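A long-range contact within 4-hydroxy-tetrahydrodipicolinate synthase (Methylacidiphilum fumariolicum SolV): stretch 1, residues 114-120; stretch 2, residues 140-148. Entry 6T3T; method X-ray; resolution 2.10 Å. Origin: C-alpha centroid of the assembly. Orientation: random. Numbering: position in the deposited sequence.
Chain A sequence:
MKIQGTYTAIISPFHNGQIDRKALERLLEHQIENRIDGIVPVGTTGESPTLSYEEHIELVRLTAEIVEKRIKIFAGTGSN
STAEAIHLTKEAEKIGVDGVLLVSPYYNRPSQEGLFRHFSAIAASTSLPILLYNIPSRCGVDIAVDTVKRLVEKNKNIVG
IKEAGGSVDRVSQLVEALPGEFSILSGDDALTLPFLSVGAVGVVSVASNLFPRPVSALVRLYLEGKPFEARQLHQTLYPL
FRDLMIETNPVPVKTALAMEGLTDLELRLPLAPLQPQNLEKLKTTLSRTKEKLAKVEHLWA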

# COMPACT_ATOMS: atom_id res chain seq x y z
N GLY A 114 -21.65 0.07 9.27
CA GLY A 114 -22.38 0.73 8.21
C GLY A 114 -22.67 -0.19 7.04
O GLY A 114 -23.74 -0.14 6.44
N LEU A 115 -21.69 -1.01 6.65
CA LEU A 115 -21.91 -1.96 5.56
C LEU A 115 -22.97 -2.99 5.92
O LEU A 115 -23.85 -3.32 5.11
CB LEU A 115 -20.59 -2.64 5.20
CG LEU A 115 -19.62 -1.73 4.46
CD1 LEU A 115 -18.31 -2.44 4.19
CD2 LEU A 115 -20.22 -1.21 3.19
N PHE A 116 -22.91 -3.50 7.15
CA PHE A 116 -23.91 -4.45 7.63
C PHE A 116 -25.31 -3.85 7.60
O PHE A 116 -26.25 -4.48 7.09
CB PHE A 116 -23.54 -4.92 9.05
CG PHE A 116 -24.56 -5.85 9.64
CD1 PHE A 116 -24.55 -7.20 9.31
CD2 PHE A 116 -25.55 -5.37 10.47
CE1 PHE A 116 -25.51 -8.06 9.83
CE2 PHE A 116 -26.50 -6.24 11.00
CZ PHE A 116 -26.48 -7.58 10.68
N ARG A 117 -25.48 -2.63 8.13
CA ARG A 117 -26.79 -1.98 8.07
C ARG A 117 -27.22 -1.68 6.63
O ARG A 117 -28.40 -1.80 6.30
CB ARG A 117 -26.78 -0.69 8.87
CG ARG A 117 -26.57 -0.91 10.35
CD ARG A 117 -26.55 0.41 11.08
NE ARG A 117 -26.06 0.26 12.46
CZ ARG A 117 -26.83 -0.04 13.49
NH1 ARG A 117 -28.14 -0.20 13.31
NH2 ARG A 117 -26.31 -0.18 14.70
N HIS A 118 -26.27 -1.27 5.78
CA HIS A 118 -26.60 -0.96 4.39
C HIS A 118 -27.14 -2.19 3.67
O HIS A 118 -28.23 -2.17 3.09
CB HIS A 118 -25.36 -0.42 3.68
CG HIS A 118 -25.50 -0.25 2.20
ND1 HIS A 118 -26.03 0.89 1.63
CD2 HIS A 118 -25.12 -1.05 1.17
CE1 HIS A 118 -25.99 0.78 0.32
NE2 HIS A 118 -25.43 -0.38 0.01
N PHE A 119 -26.37 -3.26 3.68
CA PHE A 119 -26.78 -4.46 2.96
C PHE A 119 -27.99 -5.11 3.62
O PHE A 119 -28.92 -5.55 2.92
CB PHE A 119 -25.61 -5.44 2.82
CG PHE A 119 -24.53 -4.98 1.82
CD1 PHE A 119 -24.83 -4.87 0.47
CD2 PHE A 119 -23.24 -4.71 2.23
CE1 PHE A 119 -23.86 -4.46 -0.45
CE2 PHE A 119 -22.24 -4.30 1.30
CZ PHE A 119 -22.58 -4.16 -0.03
N SER A 120 -28.07 -5.11 4.97
CA SER A 120 -29.24 -5.70 5.62
C SER A 120 -30.52 -4.96 5.25
O SER A 120 -31.55 -5.59 5.00
CB SER A 120 -29.09 -5.71 7.14
OG SER A 120 -28.00 -6.52 7.53
N GLY A 140 -12.88 2.16 -2.03
CA GLY A 140 -12.24 2.70 -0.85
C GLY A 140 -12.58 1.98 0.44
O GLY A 140 -12.25 2.49 1.51
N VAL A 141 -13.24 0.82 0.35
CA VAL A 141 -13.64 0.04 1.52
C VAL A 141 -13.73 -1.42 1.10
O VAL A 141 -13.99 -1.74 -0.07
CB VAL A 141 -14.99 0.56 2.07
CG1 VAL A 141 -16.16 -0.08 1.33
CG2 VAL A 141 -15.10 0.34 3.57
N ASP A 142 -13.51 -2.32 2.05
CA ASP A 142 -13.57 -3.76 1.83
C ASP A 142 -14.72 -4.33 2.66
O ASP A 142 -14.97 -3.88 3.78
CB ASP A 142 -12.22 -4.41 2.23
CG ASP A 142 -12.19 -5.93 2.00
OD1 ASP A 142 -11.81 -6.40 0.90
OD2 ASP A 142 -12.50 -6.68 2.96
N ILE A 143 -15.45 -5.30 2.12
CA ILE A 143 -16.43 -5.99 2.95
C ILE A 143 -15.66 -7.06 3.71
O ILE A 143 -15.19 -8.03 3.12
CB ILE A 143 -17.57 -6.61 2.14
CG1 ILE A 143 -18.14 -5.61 1.13
CG2 ILE A 143 -18.67 -7.11 3.12
CD1 ILE A 143 -19.13 -6.24 0.14
N ALA A 144 -15.48 -6.84 5.01
CA ALA A 144 -14.77 -7.82 5.83
C ALA A 144 -15.50 -9.16 5.83
O ALA A 144 -16.74 -9.23 5.71
CB ALA A 144 -14.64 -7.31 7.27
N VAL A 145 -14.71 -10.23 5.99
CA VAL A 145 -15.22 -11.60 6.04
C VAL A 145 -16.27 -11.74 7.14
O VAL A 145 -17.31 -12.38 6.95
CB VAL A 145 -14.07 -12.61 6.25
CG1 VAL A 145 -14.61 -14.00 6.57
CG2 VAL A 145 -13.14 -12.67 5.03
N ASP A 146 -15.98 -11.19 8.33
CA ASP A 146 -16.94 -11.28 9.42
C ASP A 146 -18.23 -10.56 9.06
O ASP A 146 -19.32 -11.05 9.39
CB ASP A 146 -16.34 -10.67 10.69
CG ASP A 146 -17.35 -10.52 11.77
OD1 ASP A 146 -17.62 -11.54 12.45
OD2 ASP A 146 -17.90 -9.40 11.92
N THR A 147 -18.13 -9.45 8.33
CA THR A 147 -19.32 -8.71 7.89
C THR A 147 -20.13 -9.53 6.91
O THR A 147 -21.36 -9.59 7.02
CB THR A 147 -18.93 -7.38 7.24
OG1 THR A 147 -18.27 -6.56 8.21
CG2 THR A 147 -20.17 -6.61 6.70
N VAL A 148 -19.47 -10.17 5.94
CA VAL A 148 -20.17 -11.11 5.05
C VAL A 148 -20.85 -12.21 5.86
O VAL A 148 -22.00 -12.58 5.59
CB VAL A 148 -19.19 -11.71 4.01
CG1 VAL A 148 -19.90 -12.70 3.15
CG2 VAL A 148 -18.57 -10.62 3.14

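Leu115 is the hub of this contact. Its CA-to-CB bond points toward the second stretch, and its side chain, in the m,t rotamer, carries CD1 in among three consecutive residues of the extended segment. CD1 lies 4.3 Å from CG1 of Val141, 4.4 Å from CG1 of Ile143, and 3.7 Å from the backbone O of Asp142 between them. The two aliphatic neighbours make van der Waals contact with the methyl. The carbonyl oxygen simply packs against it, for a leucine methyl offers no hydrogen bond. A branched, flexible aliphatic chain suits this place because it can touch several neighbours from one position on a helix.

One helical turn further on, Phe119 also points toward the second stretch. Its ring atom CE2 meets CD1 of Ile143 at 3.8 Å, the methyl approaching the ring obliquely. Ile143 leaves its backbone sideways, but its m,t conformation brings the end of the chain nearer, so that this one long side chain reaches the phenylalanine ring while its CG1 remains beside Leu115. The spacing of Leu115 and Phe119, four residues apart, puts both on the same side of the helix; the backbone hydrogen bond from Phe119 N to Leu115 O, 2.9 Å, belongs to the same turn.

Moving outward, the second stretch changes from extended chain to helix. Ala144 occupies the N-cap position, and Val148 N donates to Ala144 O at 2.9 Å as the new helix gets under way. Thr147, on its first turn, points toward stretch 1. Its CG2 lies 4.3 Å from CB of Leu115 and 4.2 Å from the backbone N of Phe116, whose CA is 6.3 Å from the CA of Thr147. Threonine suits this place in offering a methyl and a hydroxyl on one short side chain: the methyl faces the neighbouring helix, while OG1 is hydrogen-bonded to a residue just beyond the ends of the two stretches.

At the polar edge, no hydrogen bond crosses between the stretches; the contact, burying 266 Å² in all, rests on apolar packing and shape. Asp142 directs its CA-to-CB bond away from stretch 1 and its side chain makes no close approach to it; both carboxylate oxygens are hydrogen-bonded elsewhere in the structure. In stretch 1, Ser120, which does not touch the second stretch, turns its hydroxyl back to its own helix, OG donating to Phe116 O at 2.7 Å.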